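Local structure of cell division control protein 4 (Saccharomyces cerevisiae, 3V7D) at residues N290-W295 against S307-R312; R312-I317 against A328-T333; R322-S327 against I334-L339. The protein recognises phosphorylated target proteins, among them the CDK inhibitor SIC1, as the substrate-binding subunit of an SCF ubiquitin ligase that marks them for proteasomal degradation. The protein carries 1 engineered substitution. All blocks are in the same frame, centred on the assembly; numbering follows the deposited sequence.

Contact 1: N290-W295 against S307-R312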
loop_
_atom_site.group_PDB
_atom_site.type_symbol
_atom_site.label_atom_id
_atom_site.label_comp_id
_atom_site.label_asym_id
_atom_site.label_seq_id
_atom_site.Cartn_x
_atom_site.Cartn_y
_atom_site.Cartn_z
ATOM N N ASN B 290 -6.853 -7.171 30.216
ATOM C CA ASN B 290 -5.682 -7.875 29.669
ATOM C C ASN B 290 -5.996 -8.970 28.646
ATOM O O ASN B 290 -5.125 -9.767 28.300
ATOM C CB ASN B 290 -4.792 -8.456 30.780
ATOM C CG ASN B 290 -4.605 -7.503 31.938
ATOM O OD1 ASN B 290 -4.947 -6.324 31.849
ATOM N ND2 ASN B 290 -4.053 -8.010 33.036
ATOM N N THR B 291 -7.231 -9.013 28.162
ATOM C CA THR B 291 -7.631 -10.048 27.217
ATOM C C THR B 291 -8.242 -9.456 25.954
ATOM O O THR B 291 -8.694 -8.309 25.939
ATOM C CB THR B 291 -8.676 -11.004 27.826
ATOM O OG1 THR B 291 -9.931 -10.320 27.964
ATOM C CG2 THR B 291 -8.220 -11.517 29.189
ATOM N N LEU B 292 -8.261 -10.253 24.894
ATOM C CA LEU B 292 -8.999 -9.890 23.698
ATOM C C LEU B 292 -10.045 -10.952 23.409
ATOM O O LEU B 292 -9.886 -12.109 23.793
ATOM C CB LEU B 292 -8.071 -9.749 22.495
ATOM C CG LEU B 292 -6.921 -8.754 22.629
ATOM C CD1 LEU B 292 -5.646 -9.478 23.033
ATOM C CD2 LEU B 292 -6.737 -8.010 21.328
ATOM N N ILE B 293 -11.117 -10.555 22.734
ATOM C CA ILE B 293 -12.122 -11.516 22.312
ATOM C C ILE B 293 -12.380 -11.396 20.816
ATOM O O ILE B 293 -12.498 -10.292 20.282
ATOM C CB ILE B 293 -13.445 -11.355 23.100
ATOM C CG1 ILE B 293 -13.199 -11.550 24.598
ATOM C CG2 ILE B 293 -14.469 -12.360 22.618
ATOM C CD1 ILE B 293 -14.460 -11.502 25.446
ATOM N N VAL B 294 -12.436 -12.541 20.143
ATOM C CA VAL B 294 -12.787 -12.585 18.731
ATOM C C VAL B 294 -14.264 -12.926 18.610
ATOM O O VAL B 294 -14.695 -13.998 19.029
ATOM C CB VAL B 294 -11.967 -13.642 17.980
ATOM C CG1 VAL B 294 -12.278 -13.593 16.491
ATOM C CG2 VAL B 294 -10.481 -13.436 18.230
ATOM N N TRP B 295 -15.039 -12.007 18.044
ATOM C CA TRP B 295 -16.485 -12.174 17.972
ATOM C C TRP B 295 -16.960 -12.534 16.568
ATOM O O TRP B 295 -16.302 -12.222 15.576
ATOM C CB TRP B 295 -17.193 -10.892 18.412
ATOM C CG TRP B 295 -16.774 -10.360 19.750
ATOM C CD1 TRP B 295 -15.798 -9.436 19.996
ATOM C CD2 TRP B 295 -17.338 -10.696 21.023
ATOM N NE1 TRP B 295 -15.713 -9.185 21.345
ATOM C CE2 TRP B 295 -16.651 -9.944 21.996
ATOM C CE3 TRP B 295 -18.352 -11.566 21.435
ATOM C CZ2 TRP B 295 -16.942 -10.038 23.355
ATOM C CZ3 TRP B 295 -18.642 -11.656 22.784
ATOM C CH2 TRP B 295 -17.938 -10.899 23.728
ATOM N N SER B 307 -5.939 -14.927 25.841
ATOM C CA SER B 307 -5.379 -14.660 27.159
ATOM C C SER B 307 -3.874 -14.853 27.137
ATOM O O SER B 307 -3.363 -15.690 26.396
ATOM C CB SER B 307 -5.991 -15.605 28.197
ATOM O OG SER B 307 -7.404 -15.612 28.115
ATOM N N GLY B 308 -3.164 -14.094 27.964
ATOM C CA GLY B 308 -1.719 -14.207 28.028
ATOM C C GLY B 308 -1.011 -12.905 28.350
ATOM O O GLY B 308 0.021 -12.915 29.021
ATOM N N HIS B 309 -1.546 -11.787 27.864
ATOM C CA HIS B 309 -0.998 -10.483 28.221
ATOM C C HIS B 309 -1.114 -10.308 29.732
ATOM O O HIS B 309 -2.052 -10.810 30.349
ATOM C CB HIS B 309 -1.722 -9.348 27.484
ATOM C CG HIS B 309 -1.244 -9.131 26.079
ATOM N ND1 HIS B 309 0.002 -8.617 25.785
ATOM C CD2 HIS B 309 -1.850 -9.346 24.886
ATOM C CE1 HIS B 309 0.145 -8.534 24.474
ATOM N NE2 HIS B 309 -0.965 -8.970 23.906
ATOM N N THR B 310 -0.149 -9.619 30.329
ATOM C CA THR B 310 -0.141 -9.437 31.775
ATOM C C THR B 310 -0.599 -8.034 32.174
ATOM O O THR B 310 -0.544 -7.663 33.348
ATOM C CB THR B 310 1.249 -9.710 32.364
ATOM O OG1 THR B 310 2.226 -8.951 31.641
ATOM C CG2 THR B 310 1.595 -11.195 32.258
ATOM N N ASP B 311 -1.052 -7.260 31.195
ATOM C CA ASP B 311 -1.567 -5.922 31.473
ATOM C C ASP B 311 -2.526 -5.436 30.382
ATOM O O ASP B 311 -2.779 -6.145 29.407
ATOM C CB ASP B 311 -0.419 -4.933 31.680
ATOM C CG ASP B 311 -0.736 -3.893 32.733
ATOM O OD1 ASP B 311 -1.934 -3.624 32.954
ATOM O OD2 ASP B 311 0.205 -3.344 33.343
ATOM N N ARG B 312 -3.060 -4.232 30.570
ATOM C CA ARG B 312 -4.076 -3.651 29.690
ATOM C C ARG B 312 -3.782 -3.781 28.195
ATOM O O ARG B 312 -2.647 -3.606 27.760
ATOM C CB ARG B 312 -4.252 -2.167 30.006
ATOM C CG ARG B 312 -4.755 -1.855 31.396
ATOM C CD ARG B 312 -4.834 -0.348 31.583
ATOM N NE ARG B 312 -5.679 0.027 32.711
ATOM C CZ ARG B 312 -5.994 1.280 33.018
ATOM N NH1 ARG B 312 -5.536 2.284 32.277
ATOM N NH2 ARG B 312 -6.770 1.531 34.064
HETATM O O HOH W 1 -4.629 -12.294 29.257
HETATM O O HOH W 2 -4.185 -11.128 26.420
#

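Contact 2: R312-I317 against A328-T333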
loop_
_atom_site.group_PDB
_atom_site.type_symbol
_atom_site.label_atom_id
_atom_site.label_comp_id
_atom_site.label_asym_id
_atom_site.label_seq_id
_atom_site.Cartn_x
_atom_site.Cartn_y
_atom_site.Cartn_z
ATOM N N ARG B 312 -3.060 -4.232 30.570
ATOM C CA ARG B 312 -4.076 -3.651 29.690
ATOM C C ARG B 312 -3.782 -3.781 28.195
ATOM O O ARG B 312 -2.647 -3.606 27.760
ATOM C CB ARG B 312 -4.252 -2.167 30.006
ATOM C CG ARG B 312 -4.755 -1.855 31.396
ATOM C CD ARG B 312 -4.834 -0.348 31.583
ATOM N NE ARG B 312 -5.679 0.027 32.711
ATOM C CZ ARG B 312 -5.994 1.280 33.018
ATOM N NH1 ARG B 312 -5.536 2.284 32.277
ATOM N NH2 ARG B 312 -6.770 1.531 34.064
ATOM N N ILE B 313 -4.818 -4.082 27.419
ATOM C CA ILE B 313 -4.719 -4.035 25.972
ATOM C C ILE B 313 -5.137 -2.641 25.518
ATOM O O ILE B 313 -6.212 -2.161 25.877
ATOM C CB ILE B 313 -5.643 -5.059 25.292
ATOM C CG1 ILE B 313 -5.555 -6.426 25.977
ATOM C CG2 ILE B 313 -5.318 -5.148 23.805
ATOM C CD1 ILE B 313 -4.223 -7.113 25.819
ATOM N N TYR B 314 -4.289 -1.992 24.731
ATOM C CA TYR B 314 -4.560 -0.626 24.301
ATOM C C TYR B 314 -4.913 -0.533 22.821
ATOM O O TYR B 314 -5.573 0.410 22.392
ATOM C CB TYR B 314 -3.377 0.285 24.628
ATOM C CG TYR B 314 -3.479 0.921 25.992
ATOM C CD1 TYR B 314 -3.014 0.267 27.125
ATOM C CD2 TYR B 314 -4.059 2.173 26.152
ATOM C CE1 TYR B 314 -3.113 0.847 28.376
ATOM C CE2 TYR B 314 -4.162 2.761 27.395
ATOM C CZ TYR B 314 -3.690 2.097 28.505
ATOM O OH TYR B 314 -3.796 2.685 29.747
ATOM N N SER B 315 -4.486 -1.521 22.046
ATOM C CA SER B 315 -4.696 -1.483 20.610
ATOM C C SER B 315 -4.744 -2.878 20.011
ATOM O O SER B 315 -3.954 -3.751 20.377
ATOM C CB SER B 315 -3.575 -0.682 19.945
ATOM O OG SER B 315 -3.765 -0.615 18.548
ATOM N N THR B 316 -5.669 -3.084 19.082
ATOM C CA THR B 316 -5.691 -4.327 18.324
ATOM C C THR B 316 -6.013 -4.112 16.847
ATOM O O THR B 316 -6.740 -3.187 16.470
ATOM C CB THR B 316 -6.670 -5.357 18.916
ATOM O OG1 THR B 316 -6.411 -6.644 18.341
ATOM C CG2 THR B 316 -8.119 -4.958 18.642
ATOM N N ILE B 317 -5.452 -4.973 16.012
ATOM C CA ILE B 317 -5.775 -4.981 14.597
ATOM C C ILE B 317 -6.195 -6.381 14.185
ATOM O O ILE B 317 -5.525 -7.360 14.512
ATOM C CB ILE B 317 -4.579 -4.541 13.740
ATOM C CG1 ILE B 317 -4.288 -3.052 13.960
ATOM C CG2 ILE B 317 -4.845 -4.819 12.263
ATOM C CD1 ILE B 317 -3.176 -2.520 13.091
ATOM N N ALA B 328 -1.605 -5.083 21.224
ATOM C CA ALA B 328 -0.560 -4.269 21.839
ATOM C C ALA B 328 -0.952 -3.930 23.265
ATOM O O ALA B 328 -2.096 -3.563 23.529
ATOM C CB ALA B 328 -0.315 -3.002 21.030
ATOM N N SER B 329 -0.005 -4.047 24.188
ATOM C CA SER B 329 -0.354 -3.987 25.602
ATOM C C SER B 329 0.524 -3.079 26.449
ATOM O O SER B 329 1.630 -2.711 26.061
ATOM C CB SER B 329 -0.362 -5.398 26.205
ATOM O OG SER B 329 -0.457 -5.354 27.621
ATOM N N MET B 330 0.009 -2.741 27.627
ATOM C CA MET B 330 0.755 -1.981 28.615
ATOM C C MET B 330 1.924 -2.812 29.156
ATOM O O MET B 330 2.850 -2.273 29.760
ATOM C CB MET B 330 -0.175 -1.552 29.748
ATOM C CG MET B 330 0.439 -0.587 30.744
ATOM S SD MET B 330 -0.758 -0.030 31.971
ATOM C CE MET B 330 0.309 0.855 33.103
ATOM N N ASP B 331 1.889 -4.123 28.922
ATOM C CA ASP B 331 2.991 -4.991 29.340
ATOM C C ASP B 331 4.214 -4.881 28.425
ATOM O O ASP B 331 5.154 -5.658 28.553
ATOM C CB ASP B 331 2.542 -6.457 29.494
ATOM C CG ASP B 331 2.101 -7.098 28.178
ATOM O OD1 ASP B 331 2.450 -6.599 27.087
ATOM O OD2 ASP B 331 1.406 -8.133 28.242
ATOM N N THR B 332 4.172 -3.913 27.506
ATOM C CA THR B 332 5.254 -3.620 26.557
ATOM C C THR B 332 5.392 -4.643 25.429
ATOM O O THR B 332 6.262 -4.500 24.570
ATOM C CB THR B 332 6.643 -3.458 27.233
ATOM O OG1 THR B 332 7.142 -4.747 27.616
ATOM C CG2 THR B 332 6.566 -2.546 28.457
ATOM N N THR B 333 4.549 -5.671 25.423
ATOM C CA THR B 333 4.659 -6.701 24.394
ATOM C C THR B 333 3.606 -6.548 23.305
ATOM O O THR B 333 2.554 -5.934 23.511
ATOM C CB THR B 333 4.554 -8.131 24.977
ATOM O OG1 THR B 333 3.195 -8.413 25.330
ATOM C CG2 THR B 333 5.442 -8.287 26.200
#

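Contact 3: R322-S327 against I334-L339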
loop_
_atom_site.group_PDB
_atom_site.type_symbol
_atom_site.label_atom_id
_atom_site.label_comp_id
_atom_site.label_asym_id
_atom_site.label_seq_id
_atom_site.Cartn_x
_atom_site.Cartn_y
_atom_site.Cartn_z
ATOM N N ARG B 322 -4.659 -12.273 6.433
ATOM C CA ARG B 322 -3.907 -13.439 6.878
ATOM C C ARG B 322 -4.655 -14.229 7.944
ATOM O O ARG B 322 -4.179 -15.273 8.393
ATOM C CB ARG B 322 -2.541 -13.013 7.414
ATOM C CG ARG B 322 -1.729 -12.206 6.425
ATOM C CD ARG B 322 -0.379 -11.814 7.000
ATOM N NE ARG B 322 0.405 -11.059 6.030
ATOM C CZ ARG B 322 0.254 -9.759 5.803
ATOM N NH1 ARG B 322 -0.655 -9.064 6.477
ATOM N NH2 ARG B 322 1.010 -9.153 4.896
ATOM N N LYS B 323 -5.825 -13.728 8.331
ATOM C CA LYS B 323 -6.626 -14.324 9.400
ATOM C C LYS B 323 -5.834 -14.395 10.700
ATOM O O LYS B 323 -5.647 -15.469 11.275
ATOM C CB LYS B 323 -7.148 -15.708 9.005
ATOM C CG LYS B 323 -8.106 -15.695 7.823
ATOM C CD LYS B 323 -8.833 -17.026 7.691
ATOM C CE LYS B 323 -9.726 -17.296 8.897
ATOM N NZ LYS B 323 -10.969 -16.468 8.888
ATOM N N ARG B 324 -5.358 -13.237 11.145
ATOM C CA ARG B 324 -4.587 -13.136 12.374
ATOM C C ARG B 324 -5.055 -11.957 13.209
ATOM O O ARG B 324 -5.743 -11.063 12.716
ATOM C CB ARG B 324 -3.101 -12.951 12.063
ATOM C CG ARG B 324 -2.445 -14.108 11.336
ATOM C CD ARG B 324 -1.025 -13.732 10.936
ATOM N NE ARG B 324 -0.382 -14.769 10.137
ATOM C CZ ARG B 324 0.792 -14.618 9.532
ATOM N NH1 ARG B 324 1.451 -13.471 9.631
ATOM N NH2 ARG B 324 1.306 -15.615 8.826
ATOM N N CYS B 325 -4.671 -11.960 14.479
ATOM C CA CYS B 325 -4.907 -10.816 15.337
ATOM C C CYS B 325 -3.598 -10.304 15.910
ATOM O O CYS B 325 -2.737 -11.084 16.330
ATOM C CB CYS B 325 -5.851 -11.168 16.483
ATOM S SG CYS B 325 -5.964 -9.840 17.705
ATOM N N ILE B 326 -3.460 -8.987 15.927
ATOM C CA ILE B 326 -2.302 -8.338 16.519
ATOM C C ILE B 326 -2.774 -7.536 17.720
ATOM O O ILE B 326 -3.750 -6.789 17.625
ATOM C CB ILE B 326 -1.634 -7.395 15.507
ATOM C CG1 ILE B 326 -1.303 -8.158 14.226
ATOM C CG2 ILE B 326 -0.391 -6.757 16.108
ATOM C CD1 ILE B 326 -1.360 -7.307 12.979
ATOM N N SER B 327 -2.097 -7.701 18.853
ATOM C CA SER B 327 -2.502 -7.028 20.085
ATOM C C SER B 327 -1.336 -6.283 20.717
ATOM O O SER B 327 -0.212 -6.782 20.741
ATOM C CB SER B 327 -3.082 -8.037 21.080
ATOM O OG SER B 327 -2.123 -9.016 21.447
ATOM N N ILE B 334 3.911 -7.112 22.142
ATOM C CA ILE B 334 2.953 -7.233 21.055
ATOM C C ILE B 334 2.757 -8.713 20.775
ATOM O O ILE B 334 3.730 -9.455 20.646
ATOM C CB ILE B 334 3.470 -6.572 19.776
ATOM C CG1 ILE B 334 3.723 -5.082 20.011
ATOM C CG2 ILE B 334 2.485 -6.774 18.642
ATOM C CD1 ILE B 334 4.665 -4.466 18.999
ATOM N N ARG B 335 1.506 -9.150 20.685
ATOM C CA ARG B 335 1.238 -10.558 20.410
ATOM C C ARG B 335 0.548 -10.776 19.074
ATOM O O ARG B 335 -0.324 -10.008 18.678
ATOM C CB ARG B 335 0.430 -11.201 21.542
ATOM C CG ARG B 335 1.243 -11.431 22.803
ATOM C CD ARG B 335 0.459 -12.184 23.852
ATOM N NE ARG B 335 1.343 -12.722 24.880
ATOM C CZ ARG B 335 1.165 -13.899 25.472
ATOM N NH1 ARG B 335 0.134 -14.663 25.137
ATOM N NH2 ARG B 335 2.018 -14.315 26.397
ATOM N N ILE B 336 0.957 -11.836 18.388
ATOM C CA ILE B 336 0.347 -12.234 17.132
ATOM C C ILE B 336 -0.428 -13.519 17.377
ATOM O O ILE B 336 0.119 -14.488 17.897
ATOM C CB ILE B 336 1.417 -12.494 16.057
ATOM C CG1 ILE B 336 2.380 -11.304 15.961
ATOM C CG2 ILE B 336 0.764 -12.796 14.713
ATOM C CD1 ILE B 336 1.724 -10.013 15.520
ATOM N N TRP B 337 -1.704 -13.524 17.007
ATOM C CA TRP B 337 -2.565 -14.670 17.265
ATOM C C TRP B 337 -3.083 -15.277 15.963
ATOM O O TRP B 337 -3.383 -14.555 15.014
ATOM C CB TRP B 337 -3.759 -14.258 18.132
ATOM C CG TRP B 337 -3.418 -13.464 19.360
ATOM C CD1 TRP B 337 -3.146 -12.128 19.424
ATOM C CD2 TRP B 337 -3.354 -13.951 20.707
ATOM N NE1 TRP B 337 -2.900 -11.756 20.725
ATOM C CE2 TRP B 337 -3.023 -12.854 21.530
ATOM C CE3 TRP B 337 -3.537 -15.206 21.293
ATOM C CZ2 TRP B 337 -2.871 -12.979 22.913
ATOM C CZ3 TRP B 337 -3.386 -15.328 22.666
ATOM C CH2 TRP B 337 -3.057 -14.221 23.460
ATOM N N ASP B 338 -3.202 -16.601 15.930
ATOM C CA ASP B 338 -3.767 -17.302 14.782
ATOM C C ASP B 338 -5.274 -17.418 14.962
ATOM O O ASP B 338 -5.742 -18.148 15.833
ATOM C CB ASP B 338 -3.146 -18.699 14.663
ATOM C CG ASP B 338 -3.504 -19.403 13.358
ATOM O OD1 ASP B 338 -4.548 -19.079 12.752
ATOM O OD2 ASP B 338 -2.733 -20.291 12.938
ATOM N N LEU B 339 -6.039 -16.711 14.134
ATOM C CA LEU B 339 -7.494 -16.710 14.287
ATOM C C LEU B 339 -8.177 -17.892 13.602
ATOM O O LEU B 339 -9.400 -17.903 13.439
ATOM C CB LEU B 339 -8.103 -15.395 13.803
ATOM C CG LEU B 339 -7.773 -14.146 14.627
ATOM C CD1 LEU B 339 -8.909 -13.127 14.534
ATOM C CD2 LEU B 339 -7.466 -14.497 16.077
HETATM O O HOH W 3 -4.296 -17.800 10.309
#

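Contact 1: N290-W295 against S307-R312
N290 lies close against the loop that carries H309 and D311, and this is the tight end of the contact. Its CB sits 3.4 Å from D311 O, and its amide group rests against the peptide joining D311 to R312, with CG 3.3 Å from D311 C. Here D311 folds back on its own chain, OD1 accepting from R312 N at 2.7 Å. Asparagine suits the position because N290 has left-handed backbone angles (phi 71°), which this residue type tolerates well. Beside it, the carbonyl O of N290 approaches H309 CB at 3.5 Å. L292 adds an apolar touch, its CD1 reaching the edge of the imidazole near the ring plane, 4.2 Å from CD2 of H309. G308 and H309 form the GH pair of a WD40 repeat, here that of WD 5, and the segment bearing N290 belongs to WD 4, so the contact spans two neighbouring repeats of the propeller. The imidazole is gripped at both nitrogens, by D331 at ND1 and by S327 at NE2. G308 has a positive phi of 148°, where a side chain would press against the carbonyl O of S307. Beyond N290 O the two segments are spaced by water. One water bridges N290 O to the N-H of G308, 2.7 Å from that N, and a second water lies between the same carbonyl and the N-H of H309. At the loose, exposed margin, T291 CG2 and S307 OG come no closer than 4.3 Å.

Contact 2: R312-I317 against A328-T333
The carbonyl O of R312 takes two hydrogen bonds from the opposite segment, 2.8 Å from S329 OG and 2.8 Å from M330 N. The amide arrives in the carbonyl plane, whereas the hydroxyl stands above it. S329 can reach there because OG is anti to its own backbone N (chi1 169°). S329 OG also accepts from D331 N at 3.0 Å, closing an ST turn, so serine suits the place as donor and acceptor at once. With an alanine here, R312 O would lose its hydroxyl donor and D331 N its side-chain acceptor, which would probably leave the start of the turn less firmly held. M330 has CG anti to its backbone N and an extended chain, and it runs alongside both R312 and Y314. Its CB meets Y314 CE1 at 4.0 Å, and SD approaches the aliphatic CD of R312. Extended from CG to NE, the arginine runs beside the ring, and its NH1 meets Y314 OH at 3.1 Å, in the guanidinium plane. Y314 and S315 together face A328 in a classic beta bulge of this antiparallel hairpin: Y314 N donates to A328 O at 3.0 Å, S315 N does so only weakly, and A328 N returns a bond to S315 O. A328 CB touches S315 CB, and V355 and L358 of the next blade pack on the same small residue. In the turn beyond, D331 OD1 accepts T333 N in an Asx turn and T333 OG1 from the same face, while its OD2 takes the N-H of T310. The R312 bond to the hydroxyl probably limits how the tyrosine can turn, and its ring also packs on an apolar side chain of the bound peptide.

Contact 3: R322-S327 against I334-L339
C325 pairs with W337 and S327 with R335 through reciprocal backbone hydrogen bonds, the hydrogen-bonded pairs of an antiparallel hairpin within WD repeat 5. The bond from W337 N to C325 O is 2.7 Å long, and L339 N extends the pattern to K323 O just past the strand end. The side-chain hydrogen bond is the telling one. W337 NE1 donates to S327 OG at 2.9 Å, nearly straight (174°) and only 2° out of the indole plane. Serine puts OG between its backbone N and carbonyl carbon (chi1 62°), and there the small hydroxyl meets the ring edge, where it joins H309 and D331 in the Asp-His-Ser-Trp network well known in WD40 propellers. Apolar contacts fall on both faces of the hairpin. On one, I326 lies alongside both its isoleucine neighbours, CG2 3.8 Å from I334 CG2 and CG1 3.8 Å from I336 CD1; these branched chains also pack on the next blade, I326 and I336 against L365. On the other, L339 CD2 covers C325 CB at 3.7 Å, and C325 SG lies obliquely beside the indole, 4.0 Å from W337 CD1, while L292 and V294 of the preceding blade also pack there. A water joins K323 O to D338 OD1 at the end of the hairpin, where the carboxylate also takes the N-H of E340. The buried indole N-H is thus satisfied by an oxygen bonded to two ring nitrogens, which is likely to limit the rotation of the indole and of the serine side chain.

How the contacts relate
Following the chain, contact 1 comes first: it closes a loop from the third strand of one blade, past strand 301-306, to the loop that leads into the next. Contact 2 follows in series, starting at the shared R312, and joins strands 313-319 and 324-329. Contact 3 pairs strand 324-329 with 334-338; because its first segment, 322-327, precedes 328-333 and its second, 334-339, follows it, the segments interleave, and contacts 2 and 3 cross rather than nest. Together they set three successive strands of one four-stranded blade side by side. H309 of contact 1 reaches into both other contacts, and so ties the entrance loop to the body of its blade.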